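Cyanophycinase-like exopeptidase (actinobacterium SCGC AAA027-L06, PDB 6NQC) probably hydrolyses peptide bonds as a serine exopeptidase of family S51, the family that includes the cyanophycin-degrading enzymes. Local coordinates at residues P188-F193 / K239-K244. Sequence-based numbering, arbitrary orientation.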
ATOM      1  N   PRO A 188       9.439  -4.714  -1.125  1.00 17.59           N
ATOM      2  CA  PRO A 188       9.063  -4.342  -2.497  1.00 17.53           C
ATOM      3  C   PRO A 188      10.286  -4.320  -3.399  1.00 17.22           C
ATOM      4  O   PRO A 188      11.370  -4.604  -2.967  1.00 16.38           O
ATOM      5  CB  PRO A 188       8.487  -2.941  -2.328  1.00 17.64           C
ATOM      6  CG  PRO A 188       9.210  -2.364  -1.107  1.00 18.31           C
ATOM      7  CD  PRO A 188       9.524  -3.551  -0.215  1.00 17.87           C
ATOM      8  N   HIS A 189      10.072  -3.950  -4.678  1.00 19.47           N
ATOM      9  CA  HIS A 189      11.181  -3.809  -5.627  1.00 22.85           C
ATOM     10  C   HIS A 189      12.100  -5.024  -5.503  1.00 18.39           C
ATOM     11  O   HIS A 189      13.338  -4.867  -5.503  1.00 17.97           O
ATOM     12  CB  HIS A 189      12.019  -2.552  -5.359  1.00 18.07           C
ATOM     13  CG  HIS A 189      11.280  -1.260  -5.548  1.00 19.27           C
ATOM     14  ND1 HIS A 189      11.113  -0.662  -6.775  1.00 25.43           N
ATOM     15  CD2 HIS A 189      10.729  -0.420  -4.651  1.00 20.88           C
ATOM     16  CE1 HIS A 189      10.442   0.466  -6.627  1.00 21.05           C
ATOM     17  NE2 HIS A 189      10.186   0.628  -5.342  1.00 22.75           N
ATOM     18  N   PHE A 190      11.533  -6.218  -5.303  1.00 21.91           N
ATOM     19  CA  PHE A 190      12.350  -7.306  -4.776  1.00 16.10           C
ATOM     20  C   PHE A 190      13.494  -7.694  -5.713  1.00 20.52           C
ATOM     21  O   PHE A 190      14.577  -8.082  -5.253  1.00 20.15           O
ATOM     22  CB  PHE A 190      11.514  -8.536  -4.535  1.00 16.41           C
ATOM     23  CG  PHE A 190      12.229  -9.612  -3.761  1.00 20.65           C
ATOM     24  CD1 PHE A 190      12.496  -9.460  -2.416  1.00 19.33           C
ATOM     25  CD2 PHE A 190      12.607 -10.773  -4.375  1.00 21.82           C
ATOM     26  CE1 PHE A 190      13.127 -10.446  -1.720  1.00 19.68           C
ATOM     27  CE2 PHE A 190      13.240 -11.787  -3.645  1.00 21.42           C
ATOM     28  CZ  PHE A 190      13.501 -11.602  -2.347  1.00 20.10           C
ATOM     29  N   ASN A 191      13.273  -7.585  -7.001  1.00 20.12           N
ATOM     30  CA  ASN A 191      14.252  -7.981  -7.992  1.00 25.53           C
ATOM     31  C   ASN A 191      15.383  -6.979  -8.117  1.00 21.99           C
ATOM     32  O   ASN A 191      16.399  -7.306  -8.731  1.00 27.14           O
ATOM     33  CB  ASN A 191      13.561  -8.208  -9.353  1.00 23.25           C
ATOM     34  CG  ASN A 191      12.794  -6.995  -9.843  1.00 26.03           C
ATOM     35  OD1 ASN A 191      11.914  -6.468  -9.146  1.00 21.76           O
ATOM     36  ND2 ASN A 191      13.105  -6.550 -11.076  1.00 30.38           N
ATOM     37  N   LYS A 192      15.258  -5.801  -7.516  1.00 20.51           N
ATOM     38  CA  LYS A 192      16.298  -4.774  -7.591  1.00 23.98           C
ATOM     39  C   LYS A 192      16.807  -4.253  -6.253  1.00 21.52           C
ATOM     40  O   LYS A 192      17.949  -3.798  -6.215  1.00 19.09           O
ATOM     41  CB  LYS A 192      15.783  -3.582  -8.427  1.00 28.15           C
ATOM     42  CG  LYS A 192      15.219  -4.016  -9.797  1.00 34.48           C
ATOM     43  CD  LYS A 192      15.469  -2.967 -10.869  1.00 38.76           C
ATOM     44  CE  LYS A 192      15.638  -3.588 -12.247  1.00 45.39           C
ATOM     45  NZ  LYS A 192      16.993  -3.284 -12.811  1.00 63.87           N
ATOM     46  N   PHE A 193      16.022  -4.338  -5.157  1.00 20.45           N
ATOM     47  CA  PHE A 193      16.372  -3.693  -3.893  1.00 26.40           C
ATOM     48  C   PHE A 193      17.770  -4.063  -3.406  1.00 23.37           C
ATOM     49  O   PHE A 193      18.501  -3.212  -2.879  1.00 23.40           O
ATOM     50  CB  PHE A 193      15.338  -4.111  -2.835  1.00 22.10           C
ATOM     51  CG  PHE A 193      15.046  -3.073  -1.754  1.00 23.02           C
ATOM     52  CD1 PHE A 193      16.051  -2.337  -1.178  1.00 23.74           C
ATOM     53  CD2 PHE A 193      13.742  -2.899  -1.285  1.00 19.38           C
ATOM     54  CE1 PHE A 193      15.784  -1.422  -0.195  1.00 24.95           C
ATOM     55  CE2 PHE A 193      13.461  -1.979  -0.255  1.00 21.43           C
ATOM     56  CZ  PHE A 193      14.481  -1.251   0.284  1.00 27.41           C
ATOM     57  N   LYS A 239       7.117 -11.792 -10.153  1.00 15.34           N
ATOM     58  CA  LYS A 239       6.868 -12.794  -9.128  1.00 20.91           C
ATOM     59  C   LYS A 239       6.687 -12.211  -7.730  1.00 21.71           C
ATOM     60  O   LYS A 239       7.135 -11.113  -7.402  1.00 20.33           O
ATOM     61  CB  LYS A 239       7.999 -13.828  -9.092  1.00 21.11           C
ATOM     62  CG  LYS A 239       8.379 -14.392 -10.459  1.00 28.01           C
ATOM     63  CD  LYS A 239       9.485 -15.454 -10.312  1.00 38.00           C
ATOM     64  CE  LYS A 239      10.168 -15.781 -11.646  1.00 52.75           C
ATOM     65  NZ  LYS A 239      11.659 -15.609 -11.558  1.00 61.30           N
ATOM     66  N   VAL A 240       5.992 -12.990  -6.925  1.00 19.48           N
ATOM     67  CA  VAL A 240       5.935 -12.828  -5.482  1.00 16.28           C
ATOM     68  C   VAL A 240       6.719 -13.983  -4.881  1.00 18.34           C
ATOM     69  O   VAL A 240       6.489 -15.151  -5.231  1.00 24.90           O
ATOM     70  CB  VAL A 240       4.494 -12.841  -4.960  1.00 16.34           C
ATOM     71  CG1 VAL A 240       4.482 -12.917  -3.437  1.00 16.38           C
ATOM     72  CG2 VAL A 240       3.756 -11.628  -5.460  1.00 18.89           C
ATOM     73  N   HIS A 241       7.602 -13.665  -3.953  1.00 17.59           N
ATOM     74  CA  HIS A 241       8.480 -14.632  -3.317  1.00 18.91           C
ATOM     75  C   HIS A 241       8.083 -14.832  -1.867  1.00 17.39           C
ATOM     76  O   HIS A 241       8.011 -13.871  -1.089  1.00 18.57           O
ATOM     77  CB  HIS A 241       9.920 -14.147  -3.425  1.00 20.50           C
ATOM     78  CG  HIS A 241      10.274 -13.685  -4.793  1.00 26.01           C
ATOM     79  ND1 HIS A 241      10.967 -14.476  -5.688  1.00 22.00           N
ATOM     80  CD2 HIS A 241      10.001 -12.529  -5.443  1.00 21.92           C
ATOM     81  CE1 HIS A 241      11.122 -13.823  -6.823  1.00 27.93           C
ATOM     82  NE2 HIS A 241      10.550 -12.638  -6.701  1.00 27.07           N
ATOM     83  N   ILE A 242       7.789 -16.080  -1.521  1.00 19.78           N
ATOM     84  CA  ILE A 242       7.575 -16.442  -0.120  1.00 20.09           C
ATOM     85  C   ILE A 242       8.933 -16.703   0.502  1.00 19.01           C
ATOM     86  O   ILE A 242       9.636 -17.630   0.108  1.00 17.64           O
ATOM     87  CB  ILE A 242       6.661 -17.664  -0.003  1.00 18.58           C
ATOM     88  CG1 ILE A 242       5.417 -17.467  -0.858  1.00 18.61           C
ATOM     89  CG2 ILE A 242       6.305 -17.932   1.458  1.00 17.97           C
ATOM     90  CD1 ILE A 242       4.759 -16.081  -0.706  1.00 22.94           C
ATOM     91  N   LEU A 243       9.306 -15.900   1.499  1.00 14.51           N
ATOM     92  CA  LEU A 243      10.679 -15.939   2.002  1.00 19.77           C
ATOM     93  C   LEU A 243      10.830 -16.584   3.370  1.00 25.57           C
ATOM     94  O   LEU A 243      11.809 -17.300   3.593  1.00 18.57           O
ATOM     95  CB  LEU A 243      11.264 -14.517   2.075  1.00 21.18           C
ATOM     96  CG  LEU A 243      11.251 -13.753   0.752  1.00 16.28           C
ATOM     97  CD1 LEU A 243      11.744 -12.362   0.947  1.00 17.60           C
ATOM     98  CD2 LEU A 243      12.092 -14.465  -0.289  1.00 23.32           C
ATOM     99  N   LYS A 244       9.903 -16.329   4.288  1.00 16.81           N
ATOM    100  CA  LYS A 244      10.014 -16.785   5.669  1.00 21.83           C
ATOM    101  C   LYS A 244       8.615 -16.950   6.231  1.00 19.88           C
ATOM    102  O   LYS A 244       7.693 -16.218   5.849  1.00 18.30           O
ATOM    103  CB  LYS A 244      10.824 -15.795   6.520  1.00 24.36           C
ATOM    104  CG  LYS A 244      11.005 -16.252   7.930  1.00 50.96           C
ATOM    105  CD  LYS A 244      12.095 -15.477   8.625  1.00 57.16           C
ATOM    106  CE  LYS A 244      11.512 -14.358   9.452  1.00 53.00           C
ATOM    107  NZ  LYS A 244      12.233 -13.103   9.214  1.00 65.71           N
TER
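Phe190 packs against His241 and Leu243 in a small aromatic and apolar surface contact, joining the loop after strand 184-187 to strand 240-244 of the four-stranded mixed sheet. With CG anti to the backbone N (chi1 -169°), the phenyl group of Phe190 reaches from the loop to the strand. Its CD2 sits over one face of the imidazole, near the rim, 3.3 Å from His241 CD2. The two rings meet obliquely, their planes inclined at 33°. Their centroids lie 4.6 Å apart. Farther round the phenyl ring, CE1 meets Leu243 CD1 at 3.6 Å, while CZ reaches both methyls of that leucine. NE2 of His241 is hydrogen-bonded to Asp218 OD1, which would limit the turning of the imidazole. Leu243 belongs to a classic beta bulge, facing Leu214 together with Lys244, and its side chain also touches Ile187. Cutting Phe190 back to an alanine is likely to uncover the imidazole face and open a gap beside the Leu243 methyls. The preceding His189 hydrogen-bonds Glu219 and, weakly, Ser154, consistent with a Ser-His-Glu triad. Between the loop bearing this probable catalytic histidine and the strand, the contact is thus one of dispersion and shape.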